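Local coordinates for protein MmeI (Methylophilus methylotrophus, PDB 5HR4) that recognises DNA as a Type IIL restriction-modification enzyme and probably methylates adenine at N6 within it, using S-adenosyl-L-methionine as methyl donor, at residues I161-A166 / A293-L298; Y256-L261 / R447-K451; L333-F337 / L380-V384; L370-Y374 / I404-F410. One frame throughout, in Å; residues are numbered along the deposited sequence.

Interaction 1 of 4, residues I161-A166 / A293-L298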
loop_
_atom_site.group_PDB
_atom_site.type_symbol
_atom_site.label_atom_id
_atom_site.label_comp_id
_atom_site.label_asym_id
_atom_site.label_seq_id
_atom_site.Cartn_x
_atom_site.Cartn_y
_atom_site.Cartn_z
ATOM N N ILE A 161 -25.377 8.014 -10.263
ATOM C CA ILE A 161 -24.440 8.579 -9.301
ATOM C C ILE A 161 -23.015 8.396 -9.797
ATOM O O ILE A 161 -22.696 7.446 -10.519
ATOM C CB ILE A 161 -24.613 7.929 -7.917
ATOM C CG1 ILE A 161 -24.675 6.414 -8.058
ATOM C CG2 ILE A 161 -25.849 8.445 -7.215
ATOM C CD1 ILE A 161 -23.933 5.707 -6.980
ATOM N N ASN A 162 -22.142 9.306 -9.388
ATOM C CA ASN A 162 -20.717 9.186 -9.662
ATOM C C ASN A 162 -19.954 9.354 -8.355
ATOM O O ASN A 162 -20.557 9.332 -7.279
ATOM C CB ASN A 162 -20.276 10.223 -10.704
ATOM C CG ASN A 162 -20.744 11.640 -10.362
ATOM O OD1 ASN A 162 -20.733 12.056 -9.198
ATOM N ND2 ASN A 162 -21.180 12.378 -11.379
ATOM N N ILE A 163 -18.640 9.555 -8.429
ATOM C CA ILE A 163 -17.886 9.834 -7.211
ATOM C C ILE A 163 -18.374 11.103 -6.512
ATOM O O ILE A 163 -18.349 11.184 -5.278
ATOM C CB ILE A 163 -16.386 9.924 -7.526
ATOM C CG1 ILE A 163 -15.945 8.677 -8.275
ATOM C CG2 ILE A 163 -15.601 10.080 -6.230
ATOM C CD1 ILE A 163 -16.183 7.446 -7.472
ATOM N N LYS A 164 -18.823 12.113 -7.262
ATOM C CA LYS A 164 -19.201 13.362 -6.604
ATOM C C LYS A 164 -20.417 13.173 -5.703
ATOM O O LYS A 164 -20.611 13.942 -4.756
ATOM C CB LYS A 164 -19.457 14.473 -7.627
ATOM N N ALA A 165 -21.216 12.133 -5.948
ATOM C CA ALA A 165 -22.381 11.885 -5.108
ATOM C C ALA A 165 -21.974 11.288 -3.773
ATOM O O ALA A 165 -22.496 11.688 -2.725
ATOM C CB ALA A 165 -23.362 10.962 -5.819
ATOM N N ALA A 166 -21.052 10.327 -3.778
ATOM C CA ALA A 166 -20.588 9.799 -2.500
ATOM C C ALA A 166 -19.947 10.899 -1.664
ATOM O O ALA A 166 -20.217 11.014 -0.465
ATOM C CB ALA A 166 -19.612 8.646 -2.712
ATOM N N ALA A 293 -16.311 1.616 -6.315
ATOM C CA ALA A 293 -15.843 3.000 -6.366
ATOM C C ALA A 293 -16.728 3.906 -5.520
ATOM O O ALA A 293 -16.225 4.756 -4.779
ATOM C CB ALA A 293 -15.783 3.497 -7.813
ATOM N N ILE A 294 -18.047 3.723 -5.588
ATOM C CA ILE A 294 -18.926 4.508 -4.728
ATOM C C ILE A 294 -18.675 4.179 -3.260
ATOM O O ILE A 294 -18.463 5.073 -2.436
ATOM C CB ILE A 294 -20.400 4.291 -5.093
ATOM C CG1 ILE A 294 -20.631 4.647 -6.553
ATOM C CG2 ILE A 294 -21.268 5.141 -4.173
ATOM C CD1 ILE A 294 -20.146 5.991 -6.917
ATOM N N PHE A 295 -18.693 2.891 -2.912
ATOM C CA PHE A 295 -18.537 2.516 -1.510
ATOM C C PHE A 295 -17.205 2.990 -0.955
ATOM O O PHE A 295 -17.120 3.390 0.210
ATOM C CB PHE A 295 -18.683 1.006 -1.346
ATOM C CG PHE A 295 -20.040 0.488 -1.725
ATOM C CD1 PHE A 295 -21.140 0.736 -0.916
ATOM C CD2 PHE A 295 -20.214 -0.252 -2.886
ATOM C CE1 PHE A 295 -22.386 0.253 -1.262
ATOM C CE2 PHE A 295 -21.460 -0.732 -3.244
ATOM C CZ PHE A 295 -22.546 -0.484 -2.440
ATOM N N GLY A 296 -16.168 3.005 -1.783
ATOM C CA GLY A 296 -14.849 3.396 -1.331
ATOM C C GLY A 296 -14.696 4.890 -1.192
ATOM O O GLY A 296 -14.065 5.371 -0.245
ATOM N N SER A 297 -15.285 5.643 -2.125
ATOM C CA SER A 297 -15.199 7.097 -2.062
ATOM C C SER A 297 -15.949 7.633 -0.863
ATOM O O SER A 297 -15.505 8.598 -0.228
ATOM C CB SER A 297 -15.750 7.707 -3.339
ATOM O OG SER A 297 -14.939 7.337 -4.433
ATOM N N LEU A 298 -17.105 7.040 -0.562
ATOM C CA LEU A 298 -17.876 7.420 0.617
ATOM C C LEU A 298 -17.081 7.174 1.893
ATOM O O LEU A 298 -16.878 8.081 2.715
ATOM C CB LEU A 298 -19.173 6.625 0.644
ATOM C CG LEU A 298 -19.978 6.828 1.913
ATOM C CD1 LEU A 298 -20.378 8.277 2.022
ATOM C CD2 LEU A 298 -21.194 5.909 1.870
#

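Interaction 2 of 4, residues Y256-L261 / R447-K451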
loop_
_atom_site.group_PDB
_atom_site.type_symbol
_atom_site.label_atom_id
_atom_site.label_comp_id
_atom_site.label_asym_id
_atom_site.label_seq_id
_atom_site.Cartn_x
_atom_site.Cartn_y
_atom_site.Cartn_z
ATOM N N TYR A 256 -41.794 -3.992 4.631
ATOM C CA TYR A 256 -41.026 -4.486 5.770
ATOM C C TYR A 256 -39.648 -4.972 5.306
ATOM O O TYR A 256 -39.542 -5.755 4.349
ATOM C CB TYR A 256 -41.828 -5.599 6.457
ATOM C CG TYR A 256 -41.093 -6.462 7.464
ATOM C CD1 TYR A 256 -40.608 -5.931 8.661
ATOM C CD2 TYR A 256 -40.921 -7.830 7.239
ATOM C CE1 TYR A 256 -39.941 -6.740 9.591
ATOM C CE2 TYR A 256 -40.258 -8.642 8.157
ATOM C CZ TYR A 256 -39.771 -8.101 9.335
ATOM O OH TYR A 256 -39.105 -8.927 10.243
ATOM N N ILE A 257 -38.583 -4.496 5.967
ATOM C CA ILE A 257 -37.210 -4.797 5.558
ATOM C C ILE A 257 -36.465 -5.634 6.612
ATOM O O ILE A 257 -35.829 -6.641 6.283
ATOM C CB ILE A 257 -36.438 -3.500 5.229
ATOM C CG1 ILE A 257 -37.187 -2.701 4.168
ATOM C CG2 ILE A 257 -35.048 -3.817 4.725
ATOM C CD1 ILE A 257 -36.967 -3.265 2.770
ATOM N N ASN A 258 -36.473 -5.187 7.867
ATOM C CA ASN A 258 -35.973 -5.926 9.049
ATOM C C ASN A 258 -34.472 -6.131 8.924
ATOM O O ASN A 258 -33.743 -5.206 8.535
ATOM C CB ASN A 258 -36.699 -7.200 9.228
ATOM C CG ASN A 258 -36.365 -7.891 10.546
ATOM O OD1 ASN A 258 -36.647 -9.088 10.690
ATOM N ND2 ASN A 258 -35.778 -7.144 11.526
ATOM N N GLY A 259 -33.971 -7.320 9.270
ATOM C CA GLY A 259 -32.535 -7.510 9.218
ATOM C C GLY A 259 -31.815 -6.718 10.293
ATOM O O GLY A 259 -32.366 -5.735 10.793
ATOM N N LYS A 260 -30.584 -7.119 10.652
ATOM C CA LYS A 260 -29.734 -6.343 11.564
ATOM C C LYS A 260 -29.682 -4.852 11.226
ATOM O O LYS A 260 -29.284 -4.041 12.066
ATOM C CB LYS A 260 -28.315 -6.929 11.543
ATOM C CG LYS A 260 -27.414 -6.517 12.707
ATOM C CD LYS A 260 -25.977 -6.956 12.435
ATOM C CE LYS A 260 -24.999 -6.245 13.358
ATOM N NZ LYS A 260 -23.575 -6.530 13.015
ATOM N N LEU A 261 -30.081 -4.472 10.021
ATOM C CA LEU A 261 -29.972 -3.088 9.586
ATOM C C LEU A 261 -31.034 -2.207 10.205
ATOM O O LEU A 261 -30.783 -1.017 10.391
ATOM C CB LEU A 261 -30.050 -3.003 8.055
ATOM C CG LEU A 261 -30.164 -1.645 7.339
ATOM C CD1 LEU A 261 -28.990 -0.737 7.658
ATOM C CD2 LEU A 261 -30.286 -1.831 5.833
ATOM N N ARG A 447 -34.563 -10.825 -2.156
ATOM C CA ARG A 447 -34.373 -11.275 -0.790
ATOM C C ARG A 447 -34.706 -10.152 0.186
ATOM O O ARG A 447 -33.841 -9.683 0.945
ATOM C CB ARG A 447 -32.949 -11.798 -0.595
ATOM C CG ARG A 447 -32.723 -13.133 -1.236
ATOM C CD ARG A 447 -31.252 -13.405 -1.382
ATOM N NE ARG A 447 -30.977 -14.841 -1.431
ATOM C CZ ARG A 447 -29.849 -15.372 -1.897
ATOM N NH1 ARG A 447 -28.884 -14.587 -2.375
ATOM N NH2 ARG A 447 -29.682 -16.690 -1.889
ATOM N N ILE A 448 -35.972 -9.742 0.174
ATOM C CA ILE A 448 -36.524 -8.784 1.124
ATOM C C ILE A 448 -37.712 -9.435 1.818
ATOM O O ILE A 448 -38.593 -9.964 1.140
ATOM C CB ILE A 448 -36.966 -7.475 0.448
ATOM C CG1 ILE A 448 -35.804 -6.887 -0.368
ATOM C CG2 ILE A 448 -37.472 -6.481 1.495
ATOM C CD1 ILE A 448 -34.620 -6.512 0.458
ATOM N N PRO A 449 -37.809 -9.385 3.156
ATOM C CA PRO A 449 -36.908 -8.719 4.087
ATOM C C PRO A 449 -35.547 -9.404 4.237
ATOM O O PRO A 449 -35.338 -10.551 3.823
ATOM C CB PRO A 449 -37.697 -8.776 5.407
ATOM C CG PRO A 449 -38.468 -9.981 5.290
ATOM C CD PRO A 449 -38.939 -9.991 3.873
ATOM N N LEU A 450 -34.639 -8.680 4.881
ATOM C CA LEU A 450 -33.253 -9.099 5.016
ATOM C C LEU A 450 -33.163 -10.218 6.046
ATOM O O LEU A 450 -33.142 -9.971 7.251
ATOM C CB LEU A 450 -32.402 -7.892 5.404
ATOM C CG LEU A 450 -32.448 -6.776 4.349
ATOM C CD1 LEU A 450 -31.811 -5.481 4.840
ATOM C CD2 LEU A 450 -31.779 -7.249 3.043
ATOM N N LYS A 451 -33.111 -11.463 5.581
ATOM C CA LYS A 451 -32.983 -12.597 6.487
ATOM C C LYS A 451 -31.555 -13.123 6.618
ATOM O O LYS A 451 -31.255 -13.821 7.589
ATOM C CB LYS A 451 -33.911 -13.734 6.045
#

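Interaction 3 of 4, residues L333-F337 / L380-V384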
loop_
_atom_site.group_PDB
_atom_site.type_symbol
_atom_site.label_atom_id
_atom_site.label_comp_id
_atom_site.label_asym_id
_atom_site.label_seq_id
_atom_site.Cartn_x
_atom_site.Cartn_y
_atom_site.Cartn_z
ATOM N N LEU A 333 -12.486 -21.811 -10.314
ATOM C CA LEU A 333 -13.918 -22.096 -10.278
ATOM C C LEU A 333 -14.552 -22.051 -11.667
ATOM O O LEU A 333 -15.569 -22.712 -11.900
ATOM C CB LEU A 333 -14.626 -21.119 -9.343
ATOM C CG LEU A 333 -14.341 -21.295 -7.852
ATOM C CD1 LEU A 333 -15.130 -20.269 -7.072
ATOM C CD2 LEU A 333 -14.698 -22.700 -7.394
ATOM N N TRP A 334 -13.987 -21.287 -12.597
ATOM C CA TRP A 334 -14.549 -21.284 -13.944
ATOM C C TRP A 334 -14.042 -22.464 -14.770
ATOM O O TRP A 334 -14.802 -23.055 -15.551
ATOM C CB TRP A 334 -14.254 -19.958 -14.633
ATOM C CG TRP A 334 -15.249 -18.931 -14.247
ATOM C CD1 TRP A 334 -15.109 -17.960 -13.286
ATOM C CD2 TRP A 334 -16.561 -18.784 -14.779
ATOM N NE1 TRP A 334 -16.253 -17.210 -13.210
ATOM C CE2 TRP A 334 -17.162 -17.696 -14.117
ATOM C CE3 TRP A 334 -17.279 -19.450 -15.773
ATOM C CZ2 TRP A 334 -18.451 -17.264 -14.406
ATOM C CZ3 TRP A 334 -18.555 -19.016 -16.065
ATOM C CH2 TRP A 334 -19.131 -17.937 -15.379
ATOM N N VAL A 335 -12.777 -22.841 -14.604
ATOM C CA VAL A 335 -12.320 -24.068 -15.242
ATOM C C VAL A 335 -13.161 -25.236 -14.755
ATOM O O VAL A 335 -13.720 -25.992 -15.555
ATOM C CB VAL A 335 -10.814 -24.285 -14.997
ATOM C CG1 VAL A 335 -10.366 -25.679 -15.409
ATOM C CG2 VAL A 335 -10.010 -23.240 -15.749
ATOM N N GLU A 336 -13.314 -25.370 -13.438
ATOM C CA GLU A 336 -14.101 -26.485 -12.916
ATOM C C GLU A 336 -15.527 -26.438 -13.445
ATOM O O GLU A 336 -16.082 -27.471 -13.838
ATOM C CB GLU A 336 -14.083 -26.485 -11.388
ATOM C CG GLU A 336 -14.802 -27.678 -10.729
ATOM C CD GLU A 336 -14.792 -27.595 -9.194
ATOM O OE1 GLU A 336 -14.100 -26.690 -8.664
ATOM O OE2 GLU A 336 -15.465 -28.414 -8.516
ATOM N N PHE A 337 -16.119 -25.239 -13.511
ATOM C CA PHE A 337 -17.464 -25.110 -14.060
ATOM C C PHE A 337 -17.529 -25.644 -15.483
ATOM O O PHE A 337 -18.370 -26.486 -15.806
ATOM C CB PHE A 337 -17.927 -23.656 -14.029
ATOM C CG PHE A 337 -19.261 -23.445 -14.689
ATOM C CD1 PHE A 337 -20.403 -24.079 -14.199
ATOM C CD2 PHE A 337 -19.377 -22.626 -15.810
ATOM C CE1 PHE A 337 -21.649 -23.897 -14.827
ATOM C CE2 PHE A 337 -20.608 -22.426 -16.436
ATOM C CZ PHE A 337 -21.749 -23.072 -15.950
ATOM N N LEU A 380 -21.280 -16.385 -11.572
ATOM C CA LEU A 380 -21.027 -17.802 -11.822
ATOM C C LEU A 380 -22.280 -18.629 -11.564
ATOM O O LEU A 380 -22.727 -19.389 -12.434
ATOM C CB LEU A 380 -19.882 -18.278 -10.946
ATOM C CG LEU A 380 -19.593 -19.761 -11.016
ATOM C CD1 LEU A 380 -19.336 -20.164 -12.458
ATOM C CD2 LEU A 380 -18.366 -19.998 -10.181
ATOM N N GLU A 381 -22.891 -18.445 -10.386
ATOM C CA GLU A 381 -24.105 -19.161 -10.002
ATOM C C GLU A 381 -25.269 -18.970 -10.970
ATOM O O GLU A 381 -26.204 -19.775 -10.943
ATOM C CB GLU A 381 -24.558 -18.719 -8.606
ATOM C CG GLU A 381 -25.529 -19.683 -7.978
ATOM C CD GLU A 381 -26.453 -19.038 -6.960
ATOM O OE1 GLU A 381 -26.827 -17.853 -7.156
ATOM O OE2 GLU A 381 -26.811 -19.732 -5.971
ATOM N N ILE A 382 -25.284 -17.911 -11.786
ATOM C CA ILE A 382 -26.318 -17.807 -12.823
ATOM C C ILE A 382 -26.108 -18.881 -13.890
ATOM O O ILE A 382 -27.041 -19.591 -14.278
ATOM C CB ILE A 382 -26.329 -16.402 -13.460
ATOM C CG1 ILE A 382 -27.176 -15.416 -12.665
ATOM C CG2 ILE A 382 -26.853 -16.456 -14.902
ATOM C CD1 ILE A 382 -27.023 -13.973 -13.169
ATOM N N GLU A 383 -24.880 -18.997 -14.393
ATOM C CA GLU A 383 -24.584 -20.010 -15.393
ATOM C C GLU A 383 -24.790 -21.410 -14.836
ATOM O O GLU A 383 -25.161 -22.324 -15.583
ATOM C CB GLU A 383 -23.152 -19.829 -15.916
ATOM C CG GLU A 383 -22.892 -18.463 -16.576
ATOM C CD GLU A 383 -24.021 -18.038 -17.533
ATOM O OE1 GLU A 383 -24.492 -18.867 -18.345
ATOM O OE2 GLU A 383 -24.453 -16.869 -17.479
ATOM N N VAL A 384 -24.582 -21.599 -13.527
ATOM C CA VAL A 384 -24.834 -22.912 -12.928
ATOM C C VAL A 384 -26.314 -23.252 -13.012
ATOM O O VAL A 384 -26.698 -24.341 -13.455
ATOM C CB VAL A 384 -24.327 -22.962 -11.476
ATOM C CG1 VAL A 384 -24.980 -24.125 -10.742
ATOM C CG2 VAL A 384 -22.805 -23.088 -11.449
#

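Interaction 4 of 4, residues L370-Y374 / I404-F410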
loop_
_atom_site.group_PDB
_atom_site.type_symbol
_atom_site.label_atom_id
_atom_site.label_comp_id
_atom_site.label_asym_id
_atom_site.label_seq_id
_atom_site.Cartn_x
_atom_site.Cartn_y
_atom_site.Cartn_z
ATOM N N LEU A 370 -15.086 -8.248 -0.353
ATOM C CA LEU A 370 -16.246 -9.112 -0.158
ATOM C C LEU A 370 -17.330 -8.850 -1.196
ATOM O O LEU A 370 -18.045 -9.784 -1.583
ATOM C CB LEU A 370 -16.814 -8.941 1.250
ATOM C CG LEU A 370 -15.759 -9.275 2.304
ATOM C CD1 LEU A 370 -16.257 -8.981 3.707
ATOM C CD2 LEU A 370 -15.304 -10.711 2.171
ATOM N N VAL A 371 -17.476 -7.603 -1.652
ATOM C CA VAL A 371 -18.553 -7.283 -2.582
ATOM C C VAL A 371 -18.227 -7.826 -3.969
ATOM O O VAL A 371 -19.017 -8.574 -4.555
ATOM C CB VAL A 371 -18.819 -5.767 -2.594
ATOM C CG1 VAL A 371 -19.612 -5.359 -3.815
ATOM C CG2 VAL A 371 -19.564 -5.361 -1.339
ATOM N N ILE A 372 -17.039 -7.499 -4.495
ATOM C CA ILE A 372 -16.614 -8.059 -5.779
ATOM C C ILE A 372 -16.680 -9.581 -5.760
ATOM O O ILE A 372 -17.134 -10.199 -6.732
ATOM C CB ILE A 372 -15.200 -7.581 -6.156
ATOM C CG1 ILE A 372 -15.181 -6.073 -6.277
ATOM C CG2 ILE A 372 -14.790 -8.174 -7.511
ATOM C CD1 ILE A 372 -16.124 -5.621 -7.365
ATOM N N THR A 373 -16.210 -10.215 -4.677
ATOM C CA THR A 373 -16.208 -11.675 -4.643
ATOM C C THR A 373 -17.625 -12.215 -4.718
ATOM O O THR A 373 -17.929 -13.107 -5.521
ATOM C CB THR A 373 -15.528 -12.209 -3.385
ATOM O OG1 THR A 373 -14.138 -11.849 -3.379
ATOM C CG2 THR A 373 -15.670 -13.727 -3.338
ATOM N N TYR A 374 -18.515 -11.667 -3.899
ATOM C CA TYR A 374 -19.894 -12.135 -3.899
ATOM C C TYR A 374 -20.553 -11.901 -5.250
ATOM O O TYR A 374 -21.411 -12.687 -5.662
ATOM C CB TYR A 374 -20.671 -11.448 -2.759
ATOM C CG TYR A 374 -22.147 -11.741 -2.720
ATOM C CD1 TYR A 374 -22.615 -13.021 -2.442
ATOM C CD2 TYR A 374 -23.081 -10.736 -2.946
ATOM C CE1 TYR A 374 -23.974 -13.305 -2.422
ATOM C CE2 TYR A 374 -24.438 -11.003 -2.912
ATOM C CZ TYR A 374 -24.872 -12.294 -2.656
ATOM O OH TYR A 374 -26.217 -12.571 -2.625
ATOM N N ILE A 404 -26.340 -19.247 -2.944
ATOM C CA ILE A 404 -25.289 -18.338 -2.503
ATOM C C ILE A 404 -25.874 -17.091 -1.837
ATOM O O ILE A 404 -26.928 -16.578 -2.240
ATOM C CB ILE A 404 -24.403 -18.023 -3.719
ATOM C CG1 ILE A 404 -23.717 -19.319 -4.143
ATOM C CG2 ILE A 404 -23.341 -16.985 -3.415
ATOM C CD1 ILE A 404 -23.139 -19.275 -5.513
ATOM N N ASN A 405 -25.212 -16.619 -0.778
ATOM C CA ASN A 405 -25.784 -15.545 0.026
ATOM C C ASN A 405 -24.699 -14.912 0.891
ATOM O O ASN A 405 -23.614 -15.468 1.091
ATOM C CB ASN A 405 -26.944 -16.052 0.896
ATOM C CG ASN A 405 -28.079 -15.042 1.011
ATOM O OD1 ASN A 405 -27.874 -13.822 0.902
ATOM N ND2 ASN A 405 -29.281 -15.545 1.227
ATOM N N VAL A 406 -25.034 -13.734 1.427
ATOM C CA VAL A 406 -24.090 -12.924 2.190
ATOM C C VAL A 406 -23.601 -13.617 3.455
ATOM O O VAL A 406 -22.520 -13.295 3.944
ATOM C CB VAL A 406 -24.737 -11.564 2.515
ATOM C CG1 VAL A 406 -25.068 -10.845 1.225
ATOM C CG2 VAL A 406 -26.019 -11.775 3.318
ATOM N N ASP A 407 -24.336 -14.574 3.981
ATOM C CA ASP A 407 -23.791 -15.239 5.180
ATOM C C ASP A 407 -22.519 -15.994 4.904
ATOM O O ASP A 407 -22.032 -16.696 5.774
ATOM C CB ASP A 407 -24.823 -16.180 5.825
ATOM C CG ASP A 407 -25.441 -17.173 4.838
ATOM O OD1 ASP A 407 -24.819 -17.509 3.811
ATOM O OD2 ASP A 407 -26.569 -17.646 5.118
ATOM N N GLN A 408 -21.921 -15.911 3.728
ATOM C CA GLN A 408 -20.653 -16.564 3.453
ATOM C C GLN A 408 -19.471 -15.610 3.581
ATOM O O GLN A 408 -18.328 -16.023 3.356
ATOM C CB GLN A 408 -20.684 -17.193 2.053
ATOM C CG GLN A 408 -21.917 -18.041 1.823
ATOM C CD GLN A 408 -22.092 -18.517 0.377
ATOM O OE1 GLN A 408 -23.191 -18.445 -0.177
ATOM N NE2 GLN A 408 -21.013 -18.995 -0.234
ATOM N N PHE A 409 -19.700 -14.363 3.986
ATOM C CA PHE A 409 -18.646 -13.362 3.986
ATOM C C PHE A 409 -18.421 -12.786 5.380
ATOM O O PHE A 409 -19.373 -12.480 6.110
ATOM C CB PHE A 409 -18.972 -12.288 2.954
ATOM C CG PHE A 409 -19.011 -12.828 1.558
ATOM C CD1 PHE A 409 -20.154 -13.446 1.068
ATOM C CD2 PHE A 409 -17.881 -12.778 0.755
ATOM C CE1 PHE A 409 -20.176 -13.980 -0.249
ATOM C CE2 PHE A 409 -17.894 -13.297 -0.534
ATOM C CZ PHE A 409 -19.044 -13.908 -1.033
ATOM N N PHE A 410 -17.141 -12.655 5.731
ATOM C CA PHE A 410 -16.667 -12.391 7.078
ATOM C C PHE A 410 -15.587 -11.325 6.995
ATOM O O PHE A 410 -14.742 -11.379 6.097
ATOM C CB PHE A 410 -16.081 -13.670 7.718
ATOM C CG PHE A 410 -17.082 -14.795 7.909
ATOM C CD1 PHE A 410 -17.372 -15.685 6.878
ATOM C CD2 PHE A 410 -17.713 -14.981 9.137
ATOM C CE1 PHE A 410 -18.300 -16.734 7.064
ATOM C CE2 PHE A 410 -18.638 -16.012 9.323
ATOM C CZ PHE A 410 -18.931 -16.884 8.285
#

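Interaction 1 of 4, residues I161-A166 / A293-L298
Apolar packing makes up most of this contact, in which the start of helix 163-178 and the residues just before it lean on helix 292-301. Ile294 is central: its CG1 lies 3.5 Å from Ile161 CD1, its CD1 4.3 Å from Ile163 CD1 and 3.4 Å from Asn162 O, and its CG2 4.1 Å from Ala166 CB. On the next turn Ala166 CB meets Leu298 CB at 3.9 Å. The small alanine lets the backbones come close, with Ala166 CA and Leu298 CA only 4.8 Å apart.

The Asn162 and Ser297 side chains bond within their own segments. Asn162 is the N-cap of helix 163-178, and its OD1 accepts weak bonds from Lys164 N (2.7 Å) and Ala165 N (3.3 Å). Ser297 OG donates to Ala293 O at 2.9 Å, although Ile163 CD1 sits 3.3 Å from that OG.

Ile161 also packs on Leu285 of the calcium site, and its backbone bonds to Asp286; its side chain is about 7 Å from the calcium ion. With these two polar side chains satisfied in their own segments, and mostly aliphatic carbon meeting aliphatic carbon or backbone oxygen, close fit and apolar burial hold the contact.

Interaction 2 of 4, residues Y256-L261 / R447-K451
Side chains pack around one backbone hydrogen bond, Leu450 N to Ile257 O, 2.7 Å long and nearly straight at 160°. Ile257 points its CA-to-CB bond away from the 447-451 loop, yet with both chi angles in m it sets CD1 3.5 Å from Ile448 CG2, while Ile257 CG2 lies 3.6 Å from Leu450 CD1. Leu450, an m,t rotamer, carries the same CD1 on to Leu261 CD2 at 4.1 Å.

Tyr256 has a t chi1 that brings its ring up to the proline, CE2 3.6 Å from Pro449 CG, at an oblique angle. Its hydroxyl gives a weak bond to Asn258 OD1 (OH to OD1 2.5 Å). Pro449 follows a cis peptide bond; its CB lies 3.0 Å from Ile257 O. Gly259 has positive phi, and a CB here would clash with Leu450 CB; its CA comes within 3.2 Å of Leu450 O.

Leu261 packs on helix 183-200, and both it and Leu450 touch helix 416-440. The arrangement is a packing junction between the turn leading into helix 259-262, in the helicase spacer region, and the loop before strand 455-458 of the Rossmann-like methyltransferase fold, away from the sinefungin and calcium sites.

Interaction 3 of 4, residues L333-F337 / L380-V384
Segments 333-337 and 380-384 run almost parallel where helix 318-340 packs, through long side chains, against helix 368-388 of the Rossmann-like methyltransferase fold. The axes of the two short segments are 11.5 Å apart at an angle of 6°, a wide spacing that large residues have to bridge.

The main bump is Leu380. Its t,p rotamer reaches into a hollow lined by Leu333, Trp334 and Phe337. Leu380 CD2 lies 4.0 Å from Leu333 CB, while CD1 sits in the corner formed by two aromatic faces, 4.0 Å from Phe337 CG and over the six-membered ring of Trp334.

Phe337 is the reciprocal bump. It points across the gap into the space beside Glu383 and Val384, with CZ 3.5 Å from Glu383 CB and CE1 3.7 Å from Val384 CG2. Glu383 borders the Trp334 ring edge with CG, 4.0 Å from CH2 of the indole, and its carboxylate turns away to a salt bridge with Arg386. Helix 344-355 closes a neighbouring side, where Phe337 touches Leu347 and Val384 touches Phe350.

A CH-pi contact is formed at Trp334: Leu380 CD1 stands 3.5 Å from the centroid of its six-membered ring, 8° off the ring normal.

Interaction 4 of 4, residues L370-Y374 / I404-F410
Ile404 opens the second segment beside the tyrosine of helix 368-388, its CG2 3.9 Å from Tyr374 CE1. Its backbone is held from two directions, N by Glu381 and O by Arg447. Asn405 comes next with its CA-to-CB bond directed away from the helix; its backbone C is 3.8 Å from Tyr374 CE1. Its N donates to Gln408 OE1 (2.8 Å) and its own OD1 accepts from Val406 N (2.9 Å), bracing the turn.

Val406 starts a short 3-10 turn and lays CG1 over one face of the Tyr374 ring, 4.1 Å from CZ. The tyrosine hydroxyl is hydrogen-bonded to Asp430 and Arg378. Asp407 and Gln408 carry the chain round the turn and are both tied to Arg355.

Phe409, at the start of strand 409-413, contributes the largest area on this segment. Its CZ lies 3.4 Å from Tyr374 CB, and its ring edge receives Leu370 CD2, 3.6 Å from CD2 of the phenylalanine, and Thr373 CG2, 3.6 Å from CE2. Phe410 has its CA-to-CB bond directed away from the helix and its ring stacks on His455, but its O is 3.7 Å from Leu370 CD1.

The chain passes from strand 359-361 through helix 368-388 to the neighbouring parallel strand 409-413: the beta-alpha-beta crossover of a Rossmann-like methyltransferase, its helix packed on the sheet.

From the N terminus, interaction 1 closes first, as helix 292-301 returns to the start of helix 163-178 near the calcium site, joining the N-terminal region to that helix. Before that loop is complete the chain leaves 256-261, whose partner 447-451 comes much later, so interactions 1 and 2 cross. The long loop of interaction 2, which ties the helicase spacer region to the methyltransferase fold, contains interactions 3 and 4. These cross each other and share helix 368-388, joining it to helix 318-340 and to the sheet at strand 409-413. Hydrogen bonds link Glu381 OE2 to Ile404 N (3.1 Å), between 3 and 4, and Arg447 NH2 to Ile404 O (2.8 Å), between 2 and 4.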